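Local atomic coordinates of leucine aminopeptidase 2 (PDB entry 2XQ0), a protein that preferentially cleaves di- and tripeptides as a zinc-dependent aminopeptidase of the M1 family and, in vitro, shows low epoxide hydrolase activity, including on leukotriene A4. Residues V79-S84 with L101-A106; D354-I359 with P458-R463; F394-H399 with E452-K457. All coordinates share one frame; numbering follows the deposited sequence.

Overall arrangement
Contact 1 comes first along the chain and belongs to the large mixed sheet of the M1 N-terminal domain; its centre is about 49 Å from that of contact 2 and about 46 Å from that of contact 3. Contacts 2 and 3 sit close together, centres about 11 Å apart, beside the zinc-binding catalytic region. Contact 2 spans residues 354 to 463, and both segments of contact 3 fall within that span. They join through helix 451-456 and the loop that follows it: Pro461 and Pro462 of contact 2 pack on Trp454 of contact 3. Contact 2 packs that loop on helix 341-360, and contact 3 packs helix 451-456 on helix 388-403, which carries the proton donor Tyr390, whereas contact 1 is remote from the annotated sites.

Contact 1. Residues V79-S84 with L101-A106; sequences VHIDGS and LVINNA
Within the large mixed beta-sheet of the M1 N-terminal domain, Val79 and Ile81 meet Ile103 and Asn105 across an intervening strand. Strands 74-81 and 101-104 are not neighbours: strand 84-90 runs between them, antiparallel to both, which explains why their short axes approach only to 9.0 Å and share a general direction, at 38° to each other. The contact is therefore apolar packing over one face of the sheet, with no backbone pairing between the segments. Strand 74-81 turns into strand 84-90 through a tight hairpin, a type I' turn from Ile81 to Ser84, closed by Ser84 N to Ile81 O at 3.0 Å and Ile81 N to Ser84 O at 2.8 Å. Val79, two residues before the turn, and Ile81, its first residue, both direct CB toward segment 101-106. The CG1 branch of Val79, anti to its backbone N (chi1 -179°), lies 4.0 Å from CG2 of Ile103, and the two side chains pass each other at a slant. Phe88 of the middle strand and Leu114 of strand 111-120 also touch Val79, while Leu67 touches Ile103, extending this layer across several strands. Ile81 reaches further along segment 101-106. Its CD1 touches Ile103 CG2 at 4.0 Å, stands 3.8 Å from the carbonyl O of Asn104, and comes closest at Asn105, where it meets CB at 3.6 Å.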
ATOM      1  N   VAL A  79      30.857  -8.152  13.474  1.00 28.39           N
ATOM      2  CA  VAL A  79      30.159  -9.388  13.134  1.00 30.81           C
ATOM      3  C   VAL A  79      30.764 -10.573  13.890  1.00 32.56           C
ATOM      4  O   VAL A  79      31.993 -10.750  13.906  1.00 39.20           O
ATOM      5  CB  VAL A  79      30.287  -9.709  11.646  1.00 27.08           C
ATOM      6  CG1 VAL A  79      29.530 -10.993  11.340  1.00 25.66           C
ATOM      7  CG2 VAL A  79      29.780  -8.549  10.786  1.00 26.14           C
ATOM      8  N   HIS A  80      29.902 -11.386  14.490  1.00 32.85           N
ATOM      9  CA  HIS A  80      30.329 -12.598  15.186  1.00 31.89           C
ATOM     10  C   HIS A  80      29.547 -13.795  14.657  1.00 34.35           C
ATOM     11  O   HIS A  80      28.347 -13.697  14.383  1.00 35.36           O
ATOM     12  CB  HIS A  80      30.052 -12.482  16.679  1.00 33.44           C
ATOM     13  CG  HIS A  80      30.955 -11.536  17.402  1.00 39.08           C
ATOM     14  ND1 HIS A  80      30.691 -10.188  17.502  1.00 39.01           N
ATOM     15  CD2 HIS A  80      32.098 -11.749  18.093  1.00 42.81           C
ATOM     16  CE1 HIS A  80      31.644  -9.607  18.208  1.00 46.66           C
ATOM     17  NE2 HIS A  80      32.512 -10.531  18.578  1.00 48.43           N
ATOM     18  N   ILE A  81      30.235 -14.918  14.498  1.00 34.99           N
ATOM     19  CA  ILE A  81      29.589 -16.199  14.236  1.00 32.08           C
ATOM     20  C   ILE A  81      29.944 -17.173  15.364  1.00 38.17           C
ATOM     21  O   ILE A  81      31.113 -17.362  15.686  1.00 36.35           O
ATOM     22  CB  ILE A  81      30.009 -16.776  12.880  1.00 40.75           C
ATOM     23  CG1 ILE A  81      29.420 -15.923  11.746  1.00 42.12           C
ATOM     24  CG2 ILE A  81      29.540 -18.219  12.759  1.00 36.80           C
ATOM     25  CD1 ILE A  81      30.026 -16.190  10.373  1.00 37.24           C
ATOM     26  N   ASP A  82      28.931 -17.762  15.984  1.00 39.29           N
ATOM     27  CA  ASP A  82      29.152 -18.658  17.107  1.00 47.15           C
ATOM     28  C   ASP A  82      30.061 -18.044  18.174  1.00 49.29           C
ATOM     29  O   ASP A  82      31.012 -18.673  18.627  1.00 62.76           O
ATOM     30  CB  ASP A  82      29.732 -19.981  16.606  1.00 42.42           C
ATOM     31  CG  ASP A  82      28.734 -20.766  15.788  1.00 43.71           C
ATOM     32  OD1 ASP A  82      27.530 -20.428  15.849  1.00 48.31           O
ATOM     33  OD2 ASP A  82      29.141 -21.713  15.086  1.00 49.87           O
ATOM     34  N   GLY A  83      29.763 -16.809  18.563  1.00 45.72           N
ATOM     35  CA  GLY A  83      30.505 -16.135  19.611  1.00 48.17           C
ATOM     36  C   GLY A  83      31.860 -15.585  19.200  1.00 54.47           C
ATOM     37  O   GLY A  83      32.477 -14.836  19.961  1.00 59.81           O
ATOM     38  N   SER A  84      32.335 -15.943  18.007  1.00 45.93           N
ATOM     39  CA  SER A  84      33.664 -15.517  17.578  1.00 45.12           C
ATOM     40  C   SER A  84      33.622 -14.455  16.489  1.00 36.29           C
ATOM     41  O   SER A  84      32.769 -14.494  15.622  1.00 37.42           O
ATOM     42  CB  SER A  84      34.501 -16.710  17.104  1.00 55.20           C
ATOM     43  OG  SER A  84      34.895 -17.529  18.192  1.00 61.00           O
ATOM     44  N   LEU A 101      26.977  -6.867   1.933  1.00 23.37           N
ATOM     45  CA  LEU A 101      27.824  -7.144   3.081  1.00 24.40           C
ATOM     46  C   LEU A 101      28.317  -8.568   2.938  1.00 28.27           C
ATOM     47  O   LEU A 101      27.521  -9.489   2.804  1.00 26.54           O
ATOM     48  CB  LEU A 101      27.032  -7.010   4.384  1.00 22.13           C
ATOM     49  CG  LEU A 101      27.645  -7.638   5.640  1.00 25.99           C
ATOM     50  CD1 LEU A 101      28.979  -6.950   6.027  1.00 25.72           C
ATOM     51  CD2 LEU A 101      26.642  -7.577   6.806  1.00 25.03           C
ATOM     52  N   VAL A 102      29.628  -8.752   2.976  1.00 24.39           N
ATOM     53  CA  VAL A 102      30.218 -10.053   2.688  1.00 24.72           C
ATOM     54  C   VAL A 102      30.884 -10.581   3.948  1.00 33.16           C
ATOM     55  O   VAL A 102      31.731  -9.911   4.539  1.00 31.87           O
ATOM     56  CB  VAL A 102      31.256  -9.937   1.580  1.00 30.21           C
ATOM     57  CG1 VAL A 102      31.995 -11.268   1.395  1.00 33.58           C
ATOM     58  CG2 VAL A 102      30.572  -9.472   0.277  1.00 22.42           C
ATOM     59  N   ILE A 103      30.488 -11.775   4.365  1.00 29.46           N
ATOM     60  CA  ILE A 103      30.955 -12.322   5.628  1.00 32.72           C
ATOM     61  C   ILE A 103      31.581 -13.685   5.390  1.00 27.87           C
ATOM     62  O   ILE A 103      31.011 -14.520   4.699  1.00 29.79           O
ATOM     63  CB  ILE A 103      29.794 -12.474   6.645  1.00 29.03           C
ATOM     64  CG1 ILE A 103      29.124 -11.124   6.905  1.00 24.10           C
ATOM     65  CG2 ILE A 103      30.312 -13.070   7.956  1.00 30.54           C
ATOM     66  CD1 ILE A 103      27.744 -11.223   7.601  1.00 27.71           C
ATOM     67  N   ASN A 104      32.761 -13.903   5.952  1.00 28.78           N
ATOM     68  CA  ASN A 104      33.422 -15.189   5.851  1.00 34.65           C
ATOM     69  C   ASN A 104      32.913 -16.088   6.951  1.00 39.74           C
ATOM     70  O   ASN A 104      33.104 -15.783   8.122  1.00 42.90           O
ATOM     71  CB  ASN A 104      34.936 -15.009   6.003  1.00 43.23           C
ATOM     72  CG  ASN A 104      35.656 -16.318   6.267  1.00 57.23           C
ATOM     73  OD1 ASN A 104      35.404 -17.325   5.606  1.00 63.22           O
ATOM     74  ND2 ASN A 104      36.561 -16.306   7.236  1.00 65.08           N
ATOM     75  N   ASN A 105      32.254 -17.189   6.596  1.00 42.89           N
ATOM     76  CA  ASN A 105      31.786 -18.098   7.640  1.00 55.10           C
ATOM     77  C   ASN A 105      32.613 -19.379   7.755  1.00 69.72           C
ATOM     78  O   ASN A 105      32.361 -20.373   7.070  1.00 71.34           O
ATOM     79  CB  ASN A 105      30.281 -18.389   7.544  1.00 56.85           C
ATOM     80  CG  ASN A 105      29.884 -19.026   6.237  1.00 65.81           C
ATOM     81  OD1 ASN A 105      30.505 -18.794   5.199  1.00 78.18           O
ATOM     82  ND2 ASN A 105      28.832 -19.832   6.276  1.00 65.86           N
ATOM     83  N   ALA A 106      33.612 -19.329   8.630  1.00 76.01           N
ATOM     84  CA  ALA A 106      34.434 -20.491   8.933  1.00 79.98           C
ATOM     85  C   ALA A 106      33.777 -21.328  10.029  1.00 80.88           C
ATOM     86  O   ALA A 106      34.421 -22.183  10.638  1.00 80.94           O
ATOM     87  CB  ALA A 106      35.829 -20.056   9.354  1.00 77.22           C
TER

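Contact 2. Residues D354-I359 with P458-R463; sequences DLQNSI and PGMPPR
Met460 lays its side chain against one turn of helix 341-360, touching Leu355, Gln356 and Ile359. CB stands back from the helix, and the approach begins at CG, 3.6 Å from Gln356 OE1; the Gln356 and Met460 side chains cross at about a right angle. That amide is held from its other end, since Gln356 NE2 is hydrogen-bonded to Asp360 OD1 one turn later. Bending at chi2 (-69°) puts SD among the helix side chains, 3.7 Å from Ile359 CD1 and 3.8 Å from Leu355 CG. A second bend, chi3 -72°, brings CE to 3.8 Å from Gln356 OE1 and 4.0 Å from Leu355 CD2. Met460 belongs to the irregular loop between helices 451-456 and 469-484, which here packs on the last turns of helix 341-360 near the active site: the side chain of Leu355 is about 7 Å from that of the proton donor Tyr390. On either side of Met460 the loop backbone and ring add to the contact. Ile359 CD1 lies 3.7 Å from the carbonyl carbon of Gly459, whose O accepts a hydrogen bond from Lys392 NZ, and Leu355 CD2 meets Pro461 CD tip to tip at 3.9 Å.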
ATOM      1  N   ASP A 354      -9.029   4.030 -12.363  1.00 18.96           N
ATOM      2  CA  ASP A 354      -7.664   4.142 -11.824  1.00 26.43           C
ATOM      3  C   ASP A 354      -6.627   3.402 -12.701  1.00 22.07           C
ATOM      4  O   ASP A 354      -5.530   3.914 -12.965  1.00 22.63           O
ATOM      5  CB  ASP A 354      -7.600   3.594 -10.395  1.00 30.14           C
ATOM      6  CG  ASP A 354      -8.280   4.507  -9.374  1.00 39.04           C
ATOM      7  OD1 ASP A 354      -8.556   5.683  -9.685  1.00 32.66           O
ATOM      8  OD2 ASP A 354      -8.533   4.042  -8.238  1.00 43.83           O
ATOM      9  N   LEU A 355      -6.960   2.195 -13.139  1.00 20.59           N
ATOM     10  CA  LEU A 355      -6.068   1.440 -14.030  1.00 24.28           C
ATOM     11  C   LEU A 355      -5.818   2.214 -15.323  1.00 26.10           C
ATOM     12  O   LEU A 355      -4.675   2.365 -15.783  1.00 26.86           O
ATOM     13  CB  LEU A 355      -6.677   0.066 -14.358  1.00 23.34           C
ATOM     14  CG  LEU A 355      -5.805  -0.904 -15.181  1.00 25.39           C
ATOM     15  CD1 LEU A 355      -4.438  -1.094 -14.513  1.00 21.24           C
ATOM     16  CD2 LEU A 355      -6.487  -2.242 -15.393  1.00 19.66           C
ATOM     17  N   GLN A 356      -6.896   2.689 -15.928  1.00 24.39           N
ATOM     18  CA  GLN A 356      -6.787   3.433 -17.183  1.00 20.44           C
ATOM     19  C   GLN A 356      -5.878   4.624 -17.033  1.00 28.81           C
ATOM     20  O   GLN A 356      -4.996   4.844 -17.857  1.00 34.43           O
ATOM     21  CB  GLN A 356      -8.161   3.906 -17.657  1.00 24.58           C
ATOM     22  CG  GLN A 356      -8.145   4.581 -19.004  1.00 29.23           C
ATOM     23  CD  GLN A 356      -7.860   3.611 -20.129  1.00 39.84           C
ATOM     24  OE1 GLN A 356      -8.722   2.827 -20.515  1.00 39.69           O
ATOM     25  NE2 GLN A 356      -6.642   3.660 -20.664  1.00 42.83           N
ATOM     26  N   ASN A 357      -6.103   5.409 -15.989  1.00 26.04           N
ATOM     27  CA  ASN A 357      -5.296   6.590 -15.768  1.00 26.55           C
ATOM     28  C   ASN A 357      -3.830   6.235 -15.575  1.00 32.64           C
ATOM     29  O   ASN A 357      -2.944   6.900 -16.092  1.00 34.99           O
ATOM     30  CB  ASN A 357      -5.821   7.366 -14.556  1.00 28.26           C
ATOM     31  CG  ASN A 357      -7.226   7.894 -14.768  1.00 38.16           C
ATOM     32  OD1 ASN A 357      -7.690   8.016 -15.902  1.00 45.63           O
ATOM     33  ND2 ASN A 357      -7.909   8.217 -13.678  1.00 32.40           N
ATOM     34  N   SER A 358      -3.583   5.172 -14.825  1.00 25.46           N
ATOM     35  CA  SER A 358      -2.223   4.754 -14.518  1.00 27.04           C
ATOM     36  C   SER A 358      -1.462   4.344 -15.776  1.00 32.40           C
ATOM     37  O   SER A 358      -0.286   4.676 -15.943  1.00 40.69           O
ATOM     38  CB  SER A 358      -2.255   3.611 -13.502  1.00 31.30           C
ATOM     39  OG  SER A 358      -0.971   3.049 -13.339  1.00 37.01           O
ATOM     40  N   ILE A 359      -2.136   3.631 -16.668  1.00 25.89           N
ATOM     41  CA  ILE A 359      -1.513   3.185 -17.902  1.00 32.50           C
ATOM     42  C   ILE A 359      -1.377   4.353 -18.888  1.00 35.98           C
ATOM     43  O   ILE A 359      -0.360   4.476 -19.572  1.00 42.94           O
ATOM     44  CB  ILE A 359      -2.299   2.030 -18.552  1.00 28.01           C
ATOM     45  CG1 ILE A 359      -2.189   0.757 -17.699  1.00 21.94           C
ATOM     46  CG2 ILE A 359      -1.783   1.766 -19.952  1.00 34.38           C
ATOM     47  CD1 ILE A 359      -3.015  -0.390 -18.228  1.00 28.08           C
ATOM     48  N   PRO A 458       0.967  -5.883 -22.576  1.00 26.93           N
ATOM     49  CA  PRO A 458       0.720  -4.521 -22.071  1.00 30.21           C
ATOM     50  C   PRO A 458      -0.691  -3.980 -22.331  1.00 33.48           C
ATOM     51  O   PRO A 458      -1.411  -4.514 -23.168  1.00 33.39           O
ATOM     52  CB  PRO A 458       1.738  -3.673 -22.849  1.00 27.01           C
ATOM     53  CG  PRO A 458       2.007  -4.460 -24.108  1.00 33.48           C
ATOM     54  CD  PRO A 458       1.965  -5.894 -23.663  1.00 32.13           C
ATOM     55  N   GLY A 459      -1.079  -2.926 -21.614  1.00 32.95           N
ATOM     56  CA  GLY A 459      -2.357  -2.269 -21.864  1.00 35.26           C
ATOM     57  C   GLY A 459      -3.510  -2.753 -21.000  1.00 29.33           C
ATOM     58  O   GLY A 459      -3.314  -3.574 -20.103  1.00 27.49           O
ATOM     59  N   MET A 460      -4.709  -2.225 -21.256  1.00 32.36           N
ATOM     60  CA  MET A 460      -5.910  -2.622 -20.516  1.00 33.69           C
ATOM     61  C   MET A 460      -6.315  -4.034 -20.886  1.00 29.14           C
ATOM     62  O   MET A 460      -6.279  -4.401 -22.047  1.00 27.61           O
ATOM     63  CB  MET A 460      -7.079  -1.684 -20.826  1.00 30.82           C
ATOM     64  CG  MET A 460      -6.802  -0.240 -20.519  1.00 32.27           C
ATOM     65  SD  MET A 460      -6.669   0.014 -18.746  1.00 27.37           S
ATOM     66  CE  MET A 460      -8.380  -0.171 -18.235  1.00 24.80           C
ATOM     67  N   PRO A 461      -6.713  -4.836 -19.896  1.00 28.62           N
ATOM     68  CA  PRO A 461      -7.233  -6.136 -20.293  1.00 30.56           C
ATOM     69  C   PRO A 461      -8.647  -5.983 -20.856  1.00 30.43           C
ATOM     70  O   PRO A 461      -9.179  -4.880 -20.880  1.00 28.93           O
ATOM     71  CB  PRO A 461      -7.268  -6.890 -18.973  1.00 27.20           C
ATOM     72  CG  PRO A 461      -7.516  -5.837 -17.952  1.00 25.77           C
ATOM     73  CD  PRO A 461      -6.935  -4.562 -18.469  1.00 26.94           C
ATOM     74  N   PRO A 462      -9.265  -7.087 -21.293  1.00 31.06           N
ATOM     75  CA  PRO A 462     -10.648  -6.980 -21.752  1.00 26.86           C
ATOM     76  C   PRO A 462     -11.550  -6.467 -20.630  1.00 24.30           C
ATOM     77  O   PRO A 462     -11.371  -6.868 -19.478  1.00 24.34           O
ATOM     78  CB  PRO A 462     -11.008  -8.430 -22.101  1.00 31.13           C
ATOM     79  CG  PRO A 462      -9.726  -9.069 -22.438  1.00 30.11           C
ATOM     80  CD  PRO A 462      -8.721  -8.440 -21.487  1.00 28.75           C
ATOM     81  N   ARG A 463     -12.530  -5.635 -20.969  1.00 25.01           N
ATOM     82  CA  ARG A 463     -13.350  -4.973 -19.950  1.00 30.42           C
ATOM     83  C   ARG A 463     -14.531  -5.818 -19.495  1.00 31.18           C
ATOM     84  O   ARG A 463     -15.360  -6.249 -20.301  1.00 29.25           O
ATOM     85  CB  ARG A 463     -13.863  -3.621 -20.450  1.00 30.79           C
ATOM     86  CG  ARG A 463     -14.640  -2.851 -19.375  1.00 28.10           C
ATOM     87  CD  ARG A 463     -14.979  -1.465 -19.881  1.00 24.62           C
ATOM     88  NE  ARG A 463     -15.966  -1.534 -20.948  1.00 25.64           N
ATOM     89  CZ  ARG A 463     -16.274  -0.517 -21.748  1.00 36.40           C
ATOM     90  NH1 ARG A 463     -15.634   0.636 -21.628  1.00 35.57           N
ATOM     91  NH2 ARG A 463     -17.204  -0.667 -22.684  1.00 39.15           N
TER

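Contact 3. Residues F394-H399 with E452-K457; sequences FNLLFH and ETWLYK
The indole of Trp454 is covered on one face by Leu396 and flanked obliquely by His399 and the backbone of Asn395. Leu396 CA sits over the face of the six-membered ring, 4.0 Å from its centroid, a CH-pi contact. On the same side, Leu396 CD1 stands 3.8 Å above the Trp454 ring plane, displaced toward the rim, and Leu396 CB lies 3.7 Å from CE3 of Trp454. Pro461 and Pro462 of the following loop pack on the face opposite Leu396. The His399 imidazole is inclined by only 24° to the five-membered ring of Trp454, but the centroids are 5.4 Å apart, slid so far that the rings barely overlap. On the same side as Leu396 CA, toward the benzo end, Asn395 O lies obliquely 3.7 Å from Trp454 CH2, and Leu396 N lies 3.5 Å from CZ3.

Helices 388-403 and 451-456 of the M1 catalytic domain carry these residues. Their short axes run roughly antiparallel, at 149°, and remain 11.0 Å apart at closest, a separation bridged largely by the indole. CB of Trp454 points toward the other helix, and chi1 of -80° sets CG anti to the carbonyl carbon, where the ring that starts from it can meet Leu396. Beside it, Leu396 CD2 meets Leu455 CD2 at 3.8 Å. The amide of Asn395 is engaged within its own helix, where ND2 donates to Glu391 O. Between 394-399 and 452-457 the contact is made of apolar packing and a CH-pi contact, so it probably depends on dispersion rather than on directed polar bonds.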
ATOM      1  N   PHE A 394      -6.513  -7.945  -9.928  1.00 18.12           N
ATOM      2  CA  PHE A 394      -7.916  -8.151  -9.575  1.00 17.88           C
ATOM      3  C   PHE A 394      -8.764  -8.623 -10.752  1.00 18.19           C
ATOM      4  O   PHE A 394      -9.566  -9.548 -10.624  1.00 18.98           O
ATOM      5  CB  PHE A 394      -8.523  -6.857  -9.031  1.00 15.27           C
ATOM      6  CG  PHE A 394     -10.016  -6.843  -9.109  1.00 15.91           C
ATOM      7  CD1 PHE A 394     -10.771  -7.521  -8.175  1.00 17.03           C
ATOM      8  CD2 PHE A 394     -10.655  -6.208 -10.150  1.00 18.88           C
ATOM      9  CE1 PHE A 394     -12.145  -7.547  -8.258  1.00 20.29           C
ATOM     10  CE2 PHE A 394     -12.040  -6.228 -10.238  1.00 26.51           C
ATOM     11  CZ  PHE A 394     -12.783  -6.895  -9.292  1.00 23.54           C
ATOM     12  N   ASN A 395      -8.622  -7.977 -11.903  1.00 17.85           N
ATOM     13  CA  ASN A 395      -9.443  -8.368 -13.052  1.00 22.83           C
ATOM     14  C   ASN A 395      -9.182  -9.758 -13.601  1.00 24.78           C
ATOM     15  O   ASN A 395     -10.105 -10.419 -14.094  1.00 22.84           O
ATOM     16  CB  ASN A 395      -9.366  -7.318 -14.159  1.00 23.11           C
ATOM     17  CG  ASN A 395     -10.350  -6.184 -13.919  1.00 29.22           C
ATOM     18  OD1 ASN A 395     -11.560  -6.374 -14.035  1.00 30.56           O
ATOM     19  ND2 ASN A 395      -9.840  -5.018 -13.529  1.00 23.32           N
ATOM     20  N   LEU A 396      -7.944 -10.226 -13.510  1.00 19.01           N
ATOM     21  CA  LEU A 396      -7.687 -11.614 -13.897  1.00 23.95           C
ATOM     22  C   LEU A 396      -8.412 -12.558 -12.939  1.00 19.00           C
ATOM     23  O   LEU A 396      -9.046 -13.532 -13.364  1.00 21.13           O
ATOM     24  CB  LEU A 396      -6.185 -11.907 -13.926  1.00 19.14           C
ATOM     25  CG  LEU A 396      -5.808 -13.373 -14.061  1.00 23.62           C
ATOM     26  CD1 LEU A 396      -6.501 -13.968 -15.273  1.00 27.82           C
ATOM     27  CD2 LEU A 396      -4.290 -13.522 -14.153  1.00 18.78           C
ATOM     28  N   LEU A 397      -8.367 -12.254 -11.643  1.00 16.96           N
ATOM     29  CA  LEU A 397      -9.039 -13.129 -10.659  1.00 21.35           C
ATOM     30  C   LEU A 397     -10.571 -13.093 -10.759  1.00 24.04           C
ATOM     31  O   LEU A 397     -11.246 -14.108 -10.558  1.00 21.88           O
ATOM     32  CB  LEU A 397      -8.596 -12.770  -9.244  1.00 21.29           C
ATOM     33  CG  LEU A 397      -7.100 -13.002  -9.017  1.00 23.89           C
ATOM     34  CD1 LEU A 397      -6.665 -12.443  -7.682  1.00 21.24           C
ATOM     35  CD2 LEU A 397      -6.793 -14.488  -9.126  1.00 21.74           C
ATOM     36  N   PHE A 398     -11.112 -11.910 -11.025  1.00 19.64           N
ATOM     37  CA  PHE A 398     -12.536 -11.743 -11.227  1.00 17.77           C
ATOM     38  C   PHE A 398     -13.009 -12.516 -12.483  1.00 30.58           C
ATOM     39  O   PHE A 398     -14.109 -13.085 -12.508  1.00 28.50           O
ATOM     40  CB  PHE A 398     -12.885 -10.252 -11.334  1.00 22.71           C
ATOM     41  CG  PHE A 398     -14.371  -9.987 -11.417  1.00 29.39           C
ATOM     42  CD1 PHE A 398     -15.183 -10.179 -10.312  1.00 27.37           C
ATOM     43  CD2 PHE A 398     -14.954  -9.564 -12.605  1.00 34.46           C
ATOM     44  CE1 PHE A 398     -16.567  -9.958 -10.386  1.00 30.64           C
ATOM     45  CE2 PHE A 398     -16.328  -9.334 -12.683  1.00 39.83           C
ATOM     46  CZ  PHE A 398     -17.132  -9.536 -11.563  1.00 28.80           C
ATOM     47  N   HIS A 399     -12.173 -12.521 -13.518  1.00 26.75           N
ATOM     48  CA  HIS A 399     -12.444 -13.276 -14.741  1.00 30.06           C
ATOM     49  C   HIS A 399     -12.494 -14.774 -14.446  1.00 29.63           C
ATOM     50  O   HIS A 399     -13.410 -15.477 -14.875  1.00 28.32           O
ATOM     51  CB  HIS A 399     -11.364 -12.982 -15.786  1.00 26.54           C
ATOM     52  CG  HIS A 399     -11.556 -13.711 -17.081  1.00 28.73           C
ATOM     53  ND1 HIS A 399     -12.676 -13.545 -17.866  1.00 32.48           N
ATOM     54  CD2 HIS A 399     -10.774 -14.604 -17.725  1.00 36.48           C
ATOM     55  CE1 HIS A 399     -12.576 -14.311 -18.938  1.00 33.42           C
ATOM     56  NE2 HIS A 399     -11.430 -14.963 -18.879  1.00 34.90           N
ATOM     57  N   GLU A 452      -1.486 -15.607 -22.156  1.00 37.89           N
ATOM     58  CA  GLU A 452      -0.439 -14.776 -22.738  1.00 41.04           C
ATOM     59  C   GLU A 452      -0.785 -13.300 -22.672  1.00 35.66           C
ATOM     60  O   GLU A 452       0.067 -12.467 -22.375  1.00 38.03           O
ATOM     61  CB  GLU A 452      -0.199 -15.182 -24.200  1.00 50.08           C
ATOM     62  CG  GLU A 452       1.025 -16.051 -24.410  1.00 64.62           C
ATOM     63  CD  GLU A 452       2.308 -15.262 -24.291  1.00 70.83           C
ATOM     64  OE1 GLU A 452       2.241 -14.018 -24.335  1.00 72.07           O
ATOM     65  OE2 GLU A 452       3.383 -15.879 -24.156  1.00 77.81           O
ATOM     66  N   THR A 453      -2.041 -12.977 -22.954  1.00 36.71           N
ATOM     67  CA  THR A 453      -2.476 -11.593 -22.928  1.00 38.08           C
ATOM     68  C   THR A 453      -2.562 -11.094 -21.490  1.00 39.27           C
ATOM     69  O   THR A 453      -2.055 -10.018 -21.167  1.00 35.81           O
ATOM     70  CB  THR A 453      -3.825 -11.414 -23.646  1.00 41.96           C
ATOM     71  OG1 THR A 453      -3.640 -11.657 -25.041  1.00 45.26           O
ATOM     72  CG2 THR A 453      -4.352 -10.007 -23.466  1.00 42.69           C
ATOM     73  N   TRP A 454      -3.186 -11.889 -20.628  1.00 33.62           N
ATOM     74  CA  TRP A 454      -3.358 -11.500 -19.237  1.00 32.33           C
ATOM     75  C   TRP A 454      -2.022 -11.310 -18.520  1.00 30.70           C
ATOM     76  O   TRP A 454      -1.805 -10.298 -17.866  1.00 27.72           O
ATOM     77  CB  TRP A 454      -4.208 -12.523 -18.484  1.00 29.64           C
ATOM     78  CG  TRP A 454      -5.683 -12.373 -18.718  1.00 32.58           C
ATOM     79  CD1 TRP A 454      -6.470 -13.156 -19.512  1.00 34.77           C
ATOM     80  CD2 TRP A 454      -6.547 -11.378 -18.152  1.00 31.44           C
ATOM     81  NE1 TRP A 454      -7.771 -12.714 -19.471  1.00 35.58           N
ATOM     82  CE2 TRP A 454      -7.846 -11.628 -18.638  1.00 31.59           C
ATOM     83  CE3 TRP A 454      -6.350 -10.311 -17.269  1.00 27.58           C
ATOM     84  CZ2 TRP A 454      -8.940 -10.845 -18.282  1.00 29.79           C
ATOM     85  CZ3 TRP A 454      -7.432  -9.541 -16.912  1.00 32.08           C
ATOM     86  CH2 TRP A 454      -8.713  -9.806 -17.422  1.00 36.15           C
ATOM     87  N   LEU A 455      -1.130 -12.288 -18.637  1.00 24.60           N
ATOM     88  CA  LEU A 455       0.107 -12.245 -17.871  1.00 27.19           C
ATOM     89  C   LEU A 455       1.238 -11.392 -18.470  1.00 30.24           C
ATOM     90  O   LEU A 455       1.973 -10.722 -17.732  1.00 25.80           O
ATOM     91  CB  LEU A 455       0.594 -13.660 -17.570  1.00 30.30           C
ATOM     92  CG  LEU A 455      -0.343 -14.526 -16.728  1.00 26.97           C
ATOM     93  CD1 LEU A 455       0.305 -15.866 -16.454  1.00 32.29           C
ATOM     94  CD2 LEU A 455      -0.717 -13.850 -15.421  1.00 31.26           C
ATOM     95  N   TYR A 456       1.389 -11.395 -19.788  1.00 29.45           N
ATOM     96  CA  TYR A 456       2.582 -10.798 -20.395  1.00 26.82           C
ATOM     97  C   TYR A 456       2.338  -9.676 -21.403  1.00 33.60           C
ATOM     98  O   TYR A 456       3.281  -9.115 -21.929  1.00 35.91           O
ATOM     99  CB  TYR A 456       3.477 -11.884 -21.012  1.00 33.56           C
ATOM    100  CG  TYR A 456       4.061 -12.804 -19.973  1.00 31.92           C
ATOM    101  CD1 TYR A 456       5.185 -12.435 -19.259  1.00 29.29           C
ATOM    102  CD2 TYR A 456       3.465 -14.025 -19.681  1.00 36.88           C
ATOM    103  CE1 TYR A 456       5.713 -13.262 -18.283  1.00 38.12           C
ATOM    104  CE2 TYR A 456       3.983 -14.859 -18.704  1.00 36.27           C
ATOM    105  CZ  TYR A 456       5.107 -14.472 -18.015  1.00 39.54           C
ATOM    106  OH  TYR A 456       5.634 -15.290 -17.048  1.00 48.45           O
ATOM    107  N   LYS A 457       1.087  -9.336 -21.672  1.00 34.72           N
ATOM    108  CA  LYS A 457       0.823  -8.318 -22.682  1.00 36.61           C
ATOM    109  C   LYS A 457       0.527  -7.001 -21.984  1.00 27.75           C
ATOM    110  O   LYS A 457      -0.082  -6.997 -20.915  1.00 27.62           O
ATOM    111  CB  LYS A 457      -0.357  -8.748 -23.562  1.00 47.99           C
ATOM    112  CG  LYS A 457      -0.418  -8.102 -24.943  1.00 57.58           C
ATOM    113  CD  LYS A 457      -0.580  -9.163 -26.029  1.00 61.80           C
ATOM    114  CE  LYS A 457      -1.849  -8.951 -26.854  1.00 65.12           C
ATOM    115  NZ  LYS A 457      -1.764  -7.771 -27.767  1.00 65.13           N
TER